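Local coordinates for protein N-isopropylammelide isopropylaminohydrolase (Burkholderia multivorans ATCC 17616, PDB 6NBO) that belongs to the amidohydrolase family of metal-dependent TIM-barrel enzymes and holds zinc ions at the metal site of its barrel, at residues A[59-64]-A[343-348]; A[114-119]-A[386-391]; A[273-278]-A[298-303]; A[288-293]-A[329-334]; A[318-323]-A[380-385]. All coordinates share one frame; numbering follows the deposited sequence.

Contact 1 of 5, residues A[59-64]-A[343-348]; sequences PGLVEG and CVTHGA
Val62 packs against Ala348 where strand 56-66, the first strand of the amidohydrolase TIM barrel, meets the turn that leads into helix 346-352. This is the tight part of the contact. Val62 CG1, anti to the backbone N (chi1 -179°), approaches Ala348 CB to 3.6 Å, while Val62 CG2 lies by the turn, 3.9 Å from Thr345 O. The backbones are joined at the same place: Val62 N donates to Val344 O at 2.9 Å with an N-H...O angle of 145°, the donor tilted 30° from the carbonyl plane, a bent bond from a strand to a loop carbonyl. Val62 O is buried here without a polar partner in the model. One residue back, the Leu61 and Thr345 side chains run alongside in one direction, with Leu61 CD2 3.7 Å from Thr345 CG2; the hydroxyl of Thr345 is engaged by Leu341 O, and its methyl meets the leucine. Just past Gly64 come the zinc ligands His65, still in the strand, and His67, so the Val62 end of the contact leads into the metal site. The looser side opens to solvent at His346, where the buried Pro59 meets its ring. The ring stands edge-to-face with Tyr357, which also touches Pro59. The proline and the histidine cross at about a right angle, Pro59 CG lying 3.8 Å from His346 CE1 and 4.1 Å from His346 NE2.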
# COMPACT_ATOMS: atom_id res chain seq x y z
N PRO A 59 -5.53 -10.33 10.05
CA PRO A 59 -6.20 -9.05 9.79
C PRO A 59 -6.24 -8.80 8.29
O PRO A 59 -5.52 -9.44 7.52
CB PRO A 59 -5.32 -8.03 10.52
CG PRO A 59 -3.95 -8.64 10.48
CD PRO A 59 -4.16 -10.16 10.57
N GLY A 60 -7.11 -7.88 7.87
CA GLY A 60 -7.19 -7.56 6.45
C GLY A 60 -5.82 -7.19 5.91
O GLY A 60 -5.08 -6.49 6.58
N LEU A 61 -5.46 -7.67 4.72
CA LEU A 61 -4.15 -7.35 4.18
C LEU A 61 -4.17 -5.92 3.64
O LEU A 61 -5.23 -5.33 3.40
CB LEU A 61 -3.77 -8.37 3.08
CG LEU A 61 -3.87 -9.83 3.54
CD1 LEU A 61 -3.46 -10.86 2.45
CD2 LEU A 61 -3.04 -10.07 4.82
N VAL A 62 -2.98 -5.34 3.49
CA VAL A 62 -2.84 -3.94 3.11
C VAL A 62 -1.94 -3.86 1.89
O VAL A 62 -0.81 -4.37 1.92
CB VAL A 62 -2.26 -3.10 4.26
CG1 VAL A 62 -2.14 -1.62 3.86
CG2 VAL A 62 -3.11 -3.27 5.53
N GLU A 63 -2.42 -3.21 0.83
CA GLU A 63 -1.57 -2.82 -0.29
C GLU A 63 -1.12 -1.39 -0.06
O GLU A 63 -1.92 -0.45 -0.18
CB GLU A 63 -2.33 -2.98 -1.61
CG GLU A 63 -1.69 -2.27 -2.82
CD GLU A 63 -0.30 -2.76 -3.11
OE1 GLU A 63 0.62 -2.37 -2.36
OE2 GLU A 63 -0.12 -3.53 -4.07
N GLY A 64 0.15 -1.20 0.32
CA GLY A 64 0.65 0.11 0.68
C GLY A 64 1.14 0.97 -0.48
O GLY A 64 1.48 2.13 -0.26
N CYS A 343 5.00 -6.20 6.98
CA CYS A 343 5.01 -5.16 5.95
C CYS A 343 3.70 -5.06 5.16
O CYS A 343 3.47 -4.03 4.50
CB CYS A 343 6.16 -5.39 4.96
SG CYS A 343 7.79 -5.26 5.72
N VAL A 344 2.88 -6.11 5.14
CA VAL A 344 1.59 -6.05 4.45
C VAL A 344 0.42 -6.20 5.42
O VAL A 344 -0.72 -6.40 4.98
CB VAL A 344 1.50 -7.09 3.31
CG1 VAL A 344 2.69 -6.96 2.36
CG2 VAL A 344 1.38 -8.53 3.85
N THR A 345 0.68 -6.08 6.72
CA THR A 345 -0.38 -6.06 7.72
C THR A 345 -0.17 -4.88 8.68
O THR A 345 -0.37 -3.73 8.30
CB THR A 345 -0.48 -7.40 8.47
OG1 THR A 345 0.81 -7.80 8.96
CG2 THR A 345 -1.02 -8.51 7.52
N HIS A 346 0.21 -5.15 9.94
CA HIS A 346 0.23 -4.09 10.95
C HIS A 346 1.21 -2.97 10.60
O HIS A 346 0.93 -1.80 10.87
CB HIS A 346 0.59 -4.67 12.32
CG HIS A 346 -0.36 -5.73 12.78
ND1 HIS A 346 -0.26 -7.04 12.37
CD2 HIS A 346 -1.44 -5.67 13.60
CE1 HIS A 346 -1.24 -7.75 12.92
NE2 HIS A 346 -1.96 -6.94 13.68
N GLY A 347 2.37 -3.32 10.04
CA GLY A 347 3.34 -2.29 9.68
C GLY A 347 2.85 -1.40 8.55
O GLY A 347 2.99 -0.18 8.61
N ALA A 348 2.27 -2.00 7.51
CA ALA A 348 1.69 -1.21 6.43
C ALA A 348 0.57 -0.31 6.95
O ALA A 348 0.45 0.85 6.54
CB ALA A 348 1.15 -2.13 5.33

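Contact 2 of 5, residues A[114-119]-A[386-391]; sequences AFLAAG and RLVVSS
Val388 sets its two methyls against the C-terminal end of helix 104-117, where they touch mostly backbone atoms, two carbonyl oxygens and Gly119 CA. Val388 CG1 lies 3.7 Å from Leu116 O, and Val388 CG2 is 3.8 Å from Ala117 O. The same CG2 reaches Gly119 CA, also at 3.8 Å. Contacts between side chains are fewer and looser. Leu116, with CG anti to the backbone N (chi1 -175°), brings CD1 to 4.1 Å from Ser390 CB and 4.4 Å from Val388 CG1. The polar bonds nearby stay within the helix end or go to residues outside the contact. Gly119, at a phi of 94°, is the C-prime residue of a Schellman motif: Gly119 N donates to Leu116 O at 2.9 Å, and Thr120 N to Phe115 O. The Ser390 hydroxyl is taken up by Gln151 O. The helix passes through this motif into barrel strand 120-128, whereas strand 387-390 pairs with strands 367-370 and 393-397, as in the small beta domain that accompanies the barrel in amidohydrolases. Because the Leu116 carbonyl touched by Val388 is already hydrogen-bonded inside the Schellman motif, the valine packs on a satisfied polar atom; barrel and beta strand are held here by van der Waals fit of methyls on the helix end, without polar bonds between them.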
# COMPACT_ATOMS: atom_id res chain seq x y z
N ALA A 114 -10.16 -7.77 -7.15
CA ALA A 114 -9.27 -8.92 -7.01
C ALA A 114 -8.46 -8.83 -5.72
O ALA A 114 -8.21 -9.85 -5.06
CB ALA A 114 -8.34 -9.02 -8.22
N PHE A 115 -8.00 -7.62 -5.37
CA PHE A 115 -7.37 -7.43 -4.06
C PHE A 115 -8.30 -7.90 -2.94
O PHE A 115 -7.90 -8.69 -2.08
CB PHE A 115 -7.01 -5.95 -3.88
CG PHE A 115 -5.62 -5.58 -4.38
CD1 PHE A 115 -4.49 -6.00 -3.70
CD2 PHE A 115 -5.46 -4.79 -5.51
CE1 PHE A 115 -3.21 -5.63 -4.12
CE2 PHE A 115 -4.17 -4.42 -5.96
CZ PHE A 115 -3.06 -4.85 -5.26
N LEU A 116 -9.55 -7.44 -2.96
CA LEU A 116 -10.51 -7.83 -1.93
C LEU A 116 -10.69 -9.35 -1.88
O LEU A 116 -10.66 -9.95 -0.80
CB LEU A 116 -11.85 -7.14 -2.18
CG LEU A 116 -12.93 -7.37 -1.11
CD1 LEU A 116 -12.45 -6.91 0.29
CD2 LEU A 116 -14.22 -6.67 -1.49
N ALA A 117 -10.86 -9.99 -3.04
CA ALA A 117 -11.06 -11.44 -3.05
C ALA A 117 -9.87 -12.19 -2.46
O ALA A 117 -10.03 -13.29 -1.92
CB ALA A 117 -11.34 -11.92 -4.48
N ALA A 118 -8.67 -11.62 -2.59
CA ALA A 118 -7.46 -12.19 -2.01
C ALA A 118 -7.16 -11.63 -0.62
O ALA A 118 -6.03 -11.78 -0.13
CB ALA A 118 -6.26 -11.93 -2.94
N GLY A 119 -8.14 -10.99 0.04
CA GLY A 119 -7.98 -10.62 1.44
C GLY A 119 -7.45 -9.22 1.73
O GLY A 119 -7.24 -8.90 2.91
N ARG A 386 -9.69 -18.67 2.34
CA ARG A 386 -10.91 -19.44 2.50
C ARG A 386 -12.11 -18.53 2.76
O ARG A 386 -13.21 -18.77 2.26
CB ARG A 386 -10.76 -20.45 3.62
CG ARG A 386 -11.99 -21.33 3.75
CD ARG A 386 -12.11 -21.91 5.12
NE ARG A 386 -11.05 -22.87 5.38
CZ ARG A 386 -10.75 -23.32 6.59
NH1 ARG A 386 -11.45 -22.89 7.64
NH2 ARG A 386 -9.77 -24.19 6.76
N LEU A 387 -11.90 -17.47 3.54
CA LEU A 387 -12.95 -16.53 3.92
C LEU A 387 -12.34 -15.14 3.99
O LEU A 387 -11.24 -14.97 4.52
CB LEU A 387 -13.55 -16.88 5.29
CG LEU A 387 -14.67 -15.95 5.77
CD1 LEU A 387 -15.90 -16.10 4.89
CD2 LEU A 387 -15.03 -16.23 7.22
N VAL A 388 -13.04 -14.16 3.43
CA VAL A 388 -12.68 -12.76 3.62
C VAL A 388 -13.90 -12.06 4.20
O VAL A 388 -15.00 -12.15 3.64
CB VAL A 388 -12.21 -12.07 2.32
CG1 VAL A 388 -11.79 -10.63 2.61
CG2 VAL A 388 -11.03 -12.84 1.70
N VAL A 389 -13.71 -11.42 5.35
CA VAL A 389 -14.70 -10.57 5.98
C VAL A 389 -14.18 -9.15 5.91
O VAL A 389 -13.01 -8.90 6.24
CB VAL A 389 -14.97 -10.98 7.43
CG1 VAL A 389 -15.99 -10.05 8.07
CG2 VAL A 389 -15.41 -12.43 7.49
N SER A 390 -15.02 -8.22 5.48
CA SER A 390 -14.60 -6.84 5.39
C SER A 390 -15.66 -5.97 6.02
O SER A 390 -16.83 -6.05 5.65
CB SER A 390 -14.36 -6.43 3.94
OG SER A 390 -13.95 -5.08 3.87
N SER A 391 -15.25 -5.14 6.99
CA SER A 391 -16.17 -4.32 7.76
C SER A 391 -17.33 -5.15 8.30
O SER A 391 -18.49 -4.73 8.29
CB SER A 391 -16.69 -3.14 6.94
OG SER A 391 -15.67 -2.16 6.80

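Contact 3 of 5, residues A[273-278]-A[298-303]; sequences GVAVVT and TVIGGN
Ile300 fills the hollow between Ala275 and Val277, two residues of the adjoining parallel strand whose side chains flank it. Its CD1 is 3.6 Å from Ala275 CB, and its CB is 3.7 Å from Val277 CG2, so the branched side chain is wedged between a small bump and a larger one. On the other face Val299 sits between two neighbours: its CG1 is 3.8 Å from Thr278 CG2, and its CG2 rests beside Val276 CG1 at 4.0 Å. The ladder beneath these side chains is regular, with Val276 N donating to Thr298 O, Ile300 N to Val276 O and Thr278 N to Ile300 O. The last rung, Gly302 N to Thr278 O, is stretched to 3.2 Å and bent to 140°, just before Asn303 and the zinc ligand Asp304. The two strands and the connecting helix 289-295 form the last beta-alpha-beta unit of the TIM barrel. That helix packs Cys292 on the face of Val276 and Val299; helix 346-352 meets Ile300 through Ala348 and Cys352; strand 246-250 borders strand 275-278, and Gly301 bonds to Gly64 of strand 56-66, closing the barrel.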
# COMPACT_ATOMS: atom_id res chain seq x y z
N GLY A 273 8.63 10.11 12.14
CA GLY A 273 7.53 9.25 11.76
C GLY A 273 7.40 9.05 10.27
O GLY A 273 6.29 8.85 9.78
N VAL A 274 8.51 9.10 9.54
CA VAL A 274 8.50 8.87 8.10
C VAL A 274 8.69 7.38 7.83
O VAL A 274 9.70 6.80 8.22
CB VAL A 274 9.61 9.68 7.40
CG1 VAL A 274 9.70 9.29 5.93
CG2 VAL A 274 9.36 11.17 7.58
N ALA A 275 7.71 6.77 7.16
CA ALA A 275 7.77 5.37 6.77
C ALA A 275 8.40 5.23 5.39
O ALA A 275 8.47 6.19 4.62
CB ALA A 275 6.37 4.74 6.77
N VAL A 276 8.86 4.02 5.08
CA VAL A 276 9.40 3.72 3.77
C VAL A 276 8.57 2.62 3.13
O VAL A 276 8.13 1.67 3.80
CB VAL A 276 10.91 3.36 3.84
CG1 VAL A 276 11.16 2.03 4.56
CG2 VAL A 276 11.53 3.38 2.44
N VAL A 277 8.31 2.77 1.83
CA VAL A 277 7.63 1.75 1.05
C VAL A 277 8.68 0.97 0.27
O VAL A 277 9.50 1.56 -0.43
CB VAL A 277 6.60 2.36 0.09
CG1 VAL A 277 6.07 1.28 -0.85
CG2 VAL A 277 5.48 3.03 0.86
N THR A 278 8.65 -0.35 0.38
CA THR A 278 9.48 -1.18 -0.50
C THR A 278 8.58 -2.14 -1.25
O THR A 278 7.62 -2.69 -0.70
CB THR A 278 10.57 -1.94 0.27
OG1 THR A 278 11.43 -2.60 -0.67
CG2 THR A 278 10.00 -2.97 1.26
N THR A 298 9.22 2.48 10.13
CA THR A 298 8.17 1.58 9.67
C THR A 298 8.33 1.26 8.19
O THR A 298 8.56 2.15 7.37
CB THR A 298 6.81 2.21 9.91
OG1 THR A 298 6.66 2.45 11.31
CG2 THR A 298 5.68 1.29 9.42
N VAL A 299 8.17 -0.01 7.84
CA VAL A 299 8.29 -0.47 6.46
C VAL A 299 6.91 -0.87 5.94
O VAL A 299 6.21 -1.69 6.56
CB VAL A 299 9.28 -1.64 6.32
CG1 VAL A 299 9.36 -2.08 4.85
CG2 VAL A 299 10.67 -1.20 6.79
N ILE A 300 6.53 -0.29 4.80
CA ILE A 300 5.27 -0.55 4.10
C ILE A 300 5.58 -1.39 2.87
O ILE A 300 6.43 -1.01 2.06
CB ILE A 300 4.59 0.77 3.69
CG1 ILE A 300 4.36 1.69 4.91
CG2 ILE A 300 3.27 0.48 2.95
CD1 ILE A 300 4.06 3.13 4.52
N GLY A 301 4.88 -2.51 2.70
CA GLY A 301 5.04 -3.30 1.49
C GLY A 301 4.05 -2.87 0.40
O GLY A 301 2.96 -2.40 0.69
N GLY A 302 4.46 -3.02 -0.85
CA GLY A 302 3.55 -2.74 -1.95
C GLY A 302 3.93 -3.50 -3.21
O GLY A 302 5.07 -3.95 -3.35
N ASN A 303 2.96 -3.64 -4.12
CA ASN A 303 3.27 -4.26 -5.42
C ASN A 303 4.01 -3.32 -6.35
O ASN A 303 4.81 -3.77 -7.17
CB ASN A 303 1.99 -4.72 -6.15
CG ASN A 303 1.52 -6.08 -5.70
OD1 ASN A 303 2.05 -7.11 -6.12
ND2 ASN A 303 0.49 -6.10 -4.84
O HOH W 1 8.80 5.35 10.42

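Contact 4 of 5, residues A[288-293]-A[329-334]; sequences SVLACR and NDFRRD
Asn329 OD1 takes two donors at the start of helix 289-295, the helix between the last two strands of the TIM barrel. Val289 N reaches it at 2.9 Å with a fairly straight N-H...O angle of 166°, although the donor is tilted 33° from the plane of the amide carbonyl. Water 2 donates to the same oxygen at 2.7 Å. That water also accepts from Leu290 N at 3.1 Å and bonds to Ser288 OG at 2.8 Å. Ser288 is the N-cap of the helix, its OG accepting from Ala291 N at 3.0 Å, so the serine hydroxyl, the water and the asparagine carbonyl together serve the first amides of the helix. Their oxygens would probably suit the partial positive charge of a helix start. The amide group of Asn329 is fixed at its other end too, for ND2 donates to Ile325 O, and Val289 CG2 rests against ND2 at 3.5 Å, the two side chains crossing at about a right angle. The asparagine follows helix 318-328, which ends in a Schellman motif with Asp330 at the C-prime position and Phe331 N bonded to Ala326 O. From there the chain turns to bring in the Phe331 ring, which also packs on Ala326 and on Ala336 and Leu337 of helix 334-342. Asn329 CB sits over one face of this ring, offset toward the rim. On the solvent side the exposed Leu290 reaches the phenylalanine tip to tip, Leu290 CG lying 3.7 Å from Phe331 CE1 and 3.8 Å from Phe331 CZ.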
# COMPACT_ATOMS: atom_id res chain seq x y z
N SER A 288 17.24 -2.14 3.30
CA SER A 288 17.16 -3.34 4.10
C SER A 288 15.99 -3.23 5.07
O SER A 288 15.91 -2.28 5.86
CB SER A 288 18.47 -3.55 4.86
OG SER A 288 18.32 -4.48 5.91
N VAL A 289 15.06 -4.18 4.99
CA VAL A 289 13.94 -4.18 5.93
C VAL A 289 14.44 -4.25 7.37
O VAL A 289 13.96 -3.52 8.24
CB VAL A 289 12.97 -5.34 5.60
CG1 VAL A 289 11.96 -5.51 6.70
CG2 VAL A 289 12.27 -5.06 4.27
N LEU A 290 15.44 -5.10 7.63
CA LEU A 290 15.95 -5.21 9.00
C LEU A 290 16.69 -3.95 9.44
O LEU A 290 16.66 -3.60 10.63
CB LEU A 290 16.85 -6.44 9.13
CG LEU A 290 16.07 -7.75 8.94
CD1 LEU A 290 16.95 -8.94 9.23
CD2 LEU A 290 14.83 -7.77 9.83
N ALA A 291 17.38 -3.25 8.53
CA ALA A 291 18.03 -2.00 8.93
C ALA A 291 16.99 -0.94 9.28
O ALA A 291 17.16 -0.20 10.26
CB ALA A 291 18.96 -1.50 7.83
N CYS A 292 15.93 -0.82 8.47
CA CYS A 292 14.84 0.09 8.82
C CYS A 292 14.26 -0.26 10.18
O CYS A 292 14.11 0.61 11.05
CB CYS A 292 13.75 0.03 7.75
SG CYS A 292 14.32 0.60 6.15
N ARG A 293 13.95 -1.54 10.39
CA ARG A 293 13.36 -1.99 11.64
C ARG A 293 14.26 -1.65 12.83
O ARG A 293 13.79 -1.13 13.85
CB ARG A 293 13.10 -3.49 11.57
CG ARG A 293 12.51 -4.12 12.81
CD ARG A 293 12.37 -5.63 12.64
NE ARG A 293 11.48 -6.23 13.63
CZ ARG A 293 10.15 -6.19 13.55
NH1 ARG A 293 9.55 -5.58 12.53
NH2 ARG A 293 9.41 -6.76 14.51
N ASN A 329 15.09 -9.81 0.73
CA ASN A 329 15.90 -9.52 1.91
C ASN A 329 16.62 -10.74 2.45
O ASN A 329 17.21 -10.67 3.53
CB ASN A 329 15.02 -8.88 2.99
CG ASN A 329 14.75 -7.41 2.73
OD1 ASN A 329 15.43 -6.55 3.28
ND2 ASN A 329 13.77 -7.11 1.87
N ASP A 330 16.59 -11.86 1.71
CA ASP A 330 17.31 -13.09 2.07
C ASP A 330 16.80 -13.66 3.39
O ASP A 330 17.56 -14.26 4.15
CB ASP A 330 18.82 -12.86 2.12
CG ASP A 330 19.62 -14.13 1.87
OD1 ASP A 330 19.02 -15.14 1.44
OD2 ASP A 330 20.84 -14.11 2.10
N PHE A 331 15.52 -13.45 3.69
CA PHE A 331 14.94 -14.01 4.91
C PHE A 331 14.81 -15.53 4.78
O PHE A 331 14.41 -16.04 3.73
CB PHE A 331 13.56 -13.40 5.17
CG PHE A 331 13.59 -11.95 5.62
CD1 PHE A 331 14.78 -11.30 5.90
CD2 PHE A 331 12.40 -11.26 5.79
CE1 PHE A 331 14.78 -9.97 6.32
CE2 PHE A 331 12.38 -9.93 6.21
CZ PHE A 331 13.59 -9.29 6.48
N ARG A 332 15.14 -16.25 5.85
CA ARG A 332 14.93 -17.69 5.88
C ARG A 332 14.21 -18.10 7.16
O ARG A 332 13.42 -19.05 7.15
CB ARG A 332 16.25 -18.46 5.77
CG ARG A 332 17.16 -18.05 4.63
CD ARG A 332 16.92 -18.87 3.36
NE ARG A 332 17.85 -18.48 2.30
CZ ARG A 332 18.78 -19.28 1.77
NH1 ARG A 332 18.90 -20.54 2.19
NH2 ARG A 332 19.58 -18.82 0.82
N ARG A 333 14.50 -17.41 8.26
CA ARG A 333 13.94 -17.78 9.55
C ARG A 333 12.44 -17.48 9.59
O ARG A 333 11.96 -16.53 8.96
CB ARG A 333 14.64 -17.00 10.68
CG ARG A 333 16.15 -17.20 10.79
CD ARG A 333 16.77 -16.15 11.71
NE ARG A 333 16.01 -16.05 12.95
CZ ARG A 333 16.33 -16.68 14.08
NH1 ARG A 333 17.42 -17.43 14.14
NH2 ARG A 333 15.55 -16.56 15.14
N ASP A 334 11.71 -18.27 10.37
CA ASP A 334 10.27 -18.02 10.53
C ASP A 334 10.01 -16.60 11.01
O ASP A 334 9.10 -15.93 10.52
CB ASP A 334 9.66 -19.02 11.52
CG ASP A 334 9.40 -20.38 10.91
OD1 ASP A 334 10.03 -20.70 9.88
OD2 ASP A 334 8.58 -21.13 11.47
O HOH W 2 16.86 -6.81 5.54

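Contact 5 of 5, residues A[318-323]-A[380-385]; sequences MLERAM and VARPVR
Val380, close to the end of helix 375-381, meets Met323 of helix 318-328, its CA 4.1 Å from Met323 CG. Its carbonyl oxygen, beside Met323 SD, is gripped side-on by Arg382, with NE at 3.0 Å and NH2 at 3.2 Å from Val380 O, which holds the guanidinium in place beside the helix end. Arg382 leaves the helix with positive phi and has the largest share of the buried surface of any residue here. Its NH1 forms a salt bridge with Glu320 OE2 at 2.8 Å; the carboxylate oxygen lies in the guanidinium plane but is met on its anti side, 29° out of the carboxylate plane, and the two flat groups are turned 55° apart. Met323 SD lies over one face of the guanidinium, 3.3 Å above its plane and offset toward the rim. Here the chain leaves helix 375-381, packed on helix 318-328 of the TIM barrel, for strand 387-390 of the small beta domain that accompanies the barrel in amidohydrolases. Pro383 follows, and its carbonyl oxygen is gripped in turn by Arg385, through NE at 2.9 Å and NH2 at 2.8 Å. Past Val384, the Arg385 chain bends back. Leu319 CD1 sits over the centre of its guanidinium, 3.6 Å above the plane, while the leucine and arginine side chains run past one another, oppositely directed. Arg385 NH1 forms a salt bridge with Asp317 and a hydrogen bond to Ala118 O.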
# COMPACT_ATOMS: atom_id res chain seq x y z
N MET A 318 -1.41 -10.03 -1.49
CA MET A 318 -0.37 -9.37 -0.70
C MET A 318 0.47 -10.37 0.08
O MET A 318 1.57 -10.01 0.50
CB MET A 318 -0.96 -8.33 0.26
CG MET A 318 -1.52 -7.08 -0.46
SD MET A 318 -0.37 -6.37 -1.65
CE MET A 318 0.94 -5.82 -0.55
N LEU A 319 -0.02 -11.59 0.29
CA LEU A 319 0.87 -12.61 0.86
C LEU A 319 2.02 -12.90 -0.09
O LEU A 319 3.15 -13.12 0.34
CB LEU A 319 0.09 -13.90 1.17
CG LEU A 319 -0.91 -13.84 2.33
CD1 LEU A 319 -1.48 -15.24 2.63
CD2 LEU A 319 -0.25 -13.23 3.57
N GLU A 320 1.74 -12.89 -1.40
CA GLU A 320 2.82 -13.09 -2.37
C GLU A 320 3.82 -11.94 -2.32
O GLU A 320 5.03 -12.15 -2.47
CB GLU A 320 2.26 -13.25 -3.78
CG GLU A 320 3.34 -13.55 -4.80
CD GLU A 320 2.75 -14.14 -6.05
OE1 GLU A 320 2.61 -13.41 -7.05
OE2 GLU A 320 2.40 -15.34 -6.03
N ARG A 321 3.34 -10.71 -2.13
CA ARG A 321 4.27 -9.59 -2.02
C ARG A 321 5.14 -9.73 -0.77
O ARG A 321 6.34 -9.43 -0.80
CB ARG A 321 3.52 -8.26 -2.03
CG ARG A 321 4.42 -7.02 -2.04
CD ARG A 321 5.44 -7.06 -3.17
NE ARG A 321 4.86 -7.45 -4.46
CZ ARG A 321 5.53 -7.39 -5.61
NH1 ARG A 321 6.77 -6.93 -5.64
NH2 ARG A 321 4.96 -7.78 -6.74
N ALA A 322 4.54 -10.18 0.33
CA ALA A 322 5.32 -10.45 1.53
C ALA A 322 6.40 -11.48 1.25
O ALA A 322 7.55 -11.32 1.67
CB ALA A 322 4.41 -10.92 2.66
N MET A 323 6.03 -12.55 0.54
CA MET A 323 7.01 -13.56 0.15
C MET A 323 8.14 -12.94 -0.67
O MET A 323 9.31 -13.27 -0.46
CB MET A 323 6.34 -14.68 -0.65
CG MET A 323 7.28 -15.85 -0.95
SD MET A 323 6.59 -16.96 -2.19
CE MET A 323 6.78 -15.95 -3.67
N VAL A 380 4.86 -18.20 2.46
CA VAL A 380 5.47 -18.83 1.28
C VAL A 380 4.46 -19.66 0.48
O VAL A 380 4.57 -19.76 -0.75
CB VAL A 380 6.69 -19.69 1.65
CG1 VAL A 380 7.69 -18.88 2.47
CG2 VAL A 380 6.29 -20.97 2.36
N ALA A 381 3.48 -20.27 1.15
CA ALA A 381 2.52 -21.11 0.42
C ALA A 381 1.38 -20.31 -0.19
O ALA A 381 0.75 -20.79 -1.14
CB ALA A 381 1.93 -22.18 1.34
N ARG A 382 1.11 -19.11 0.32
CA ARG A 382 0.03 -18.26 -0.18
C ARG A 382 -1.28 -19.03 -0.35
O ARG A 382 -1.89 -18.99 -1.42
CB ARG A 382 0.44 -17.61 -1.49
CG ARG A 382 1.66 -16.67 -1.37
CD ARG A 382 2.52 -16.71 -2.63
NE ARG A 382 3.32 -17.93 -2.75
CZ ARG A 382 3.83 -18.37 -3.90
NH1 ARG A 382 3.58 -17.71 -5.03
NH2 ARG A 382 4.55 -19.49 -3.94
N PRO A 383 -1.74 -19.74 0.68
CA PRO A 383 -2.98 -20.51 0.53
C PRO A 383 -4.15 -19.61 0.15
O PRO A 383 -4.18 -18.42 0.49
CB PRO A 383 -3.19 -21.13 1.92
CG PRO A 383 -2.48 -20.24 2.85
CD PRO A 383 -1.28 -19.70 2.08
N VAL A 384 -5.11 -20.18 -0.57
CA VAL A 384 -6.29 -19.42 -0.98
C VAL A 384 -6.95 -18.83 0.25
O VAL A 384 -6.92 -19.42 1.34
CB VAL A 384 -7.27 -20.34 -1.75
CG1 VAL A 384 -7.83 -21.42 -0.84
CG2 VAL A 384 -8.40 -19.53 -2.36
N ARG A 385 -7.50 -17.62 0.11
CA ARG A 385 -8.26 -17.05 1.22
C ARG A 385 -9.57 -17.81 1.33
O ARG A 385 -10.48 -17.65 0.50
CB ARG A 385 -8.52 -15.56 1.03
CG ARG A 385 -7.33 -14.71 0.65
CD ARG A 385 -6.10 -14.95 1.52
NE ARG A 385 -5.06 -15.72 0.82
CZ ARG A 385 -4.11 -15.18 0.07
NH1 ARG A 385 -4.05 -13.86 -0.10
NH2 ARG A 385 -3.21 -15.95 -0.52

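Contacts 1 and 3 lie in the barrel core, about 10 Å apart between centres, and are joined through Gly301 N to Cys343 O and Glu63 to Asn303. Contact 3 is a backbone ladder between neighbouring strands; contact 1 uses a single backbone bond and apolar packing. Contact 2, also buried, relies on van der Waals fit and meets contact 1 through Leu61 N and Gly119 O. Contacts 4 and 5 are partly buried, and their polar bonds come from side chains and water, not from a backbone ladder. Helix 318-328 runs from contact 5 to the loop of contact 4, and its Met318 packs on contact 1. Contacts 3 and 4 share the unit built round helix 289-295.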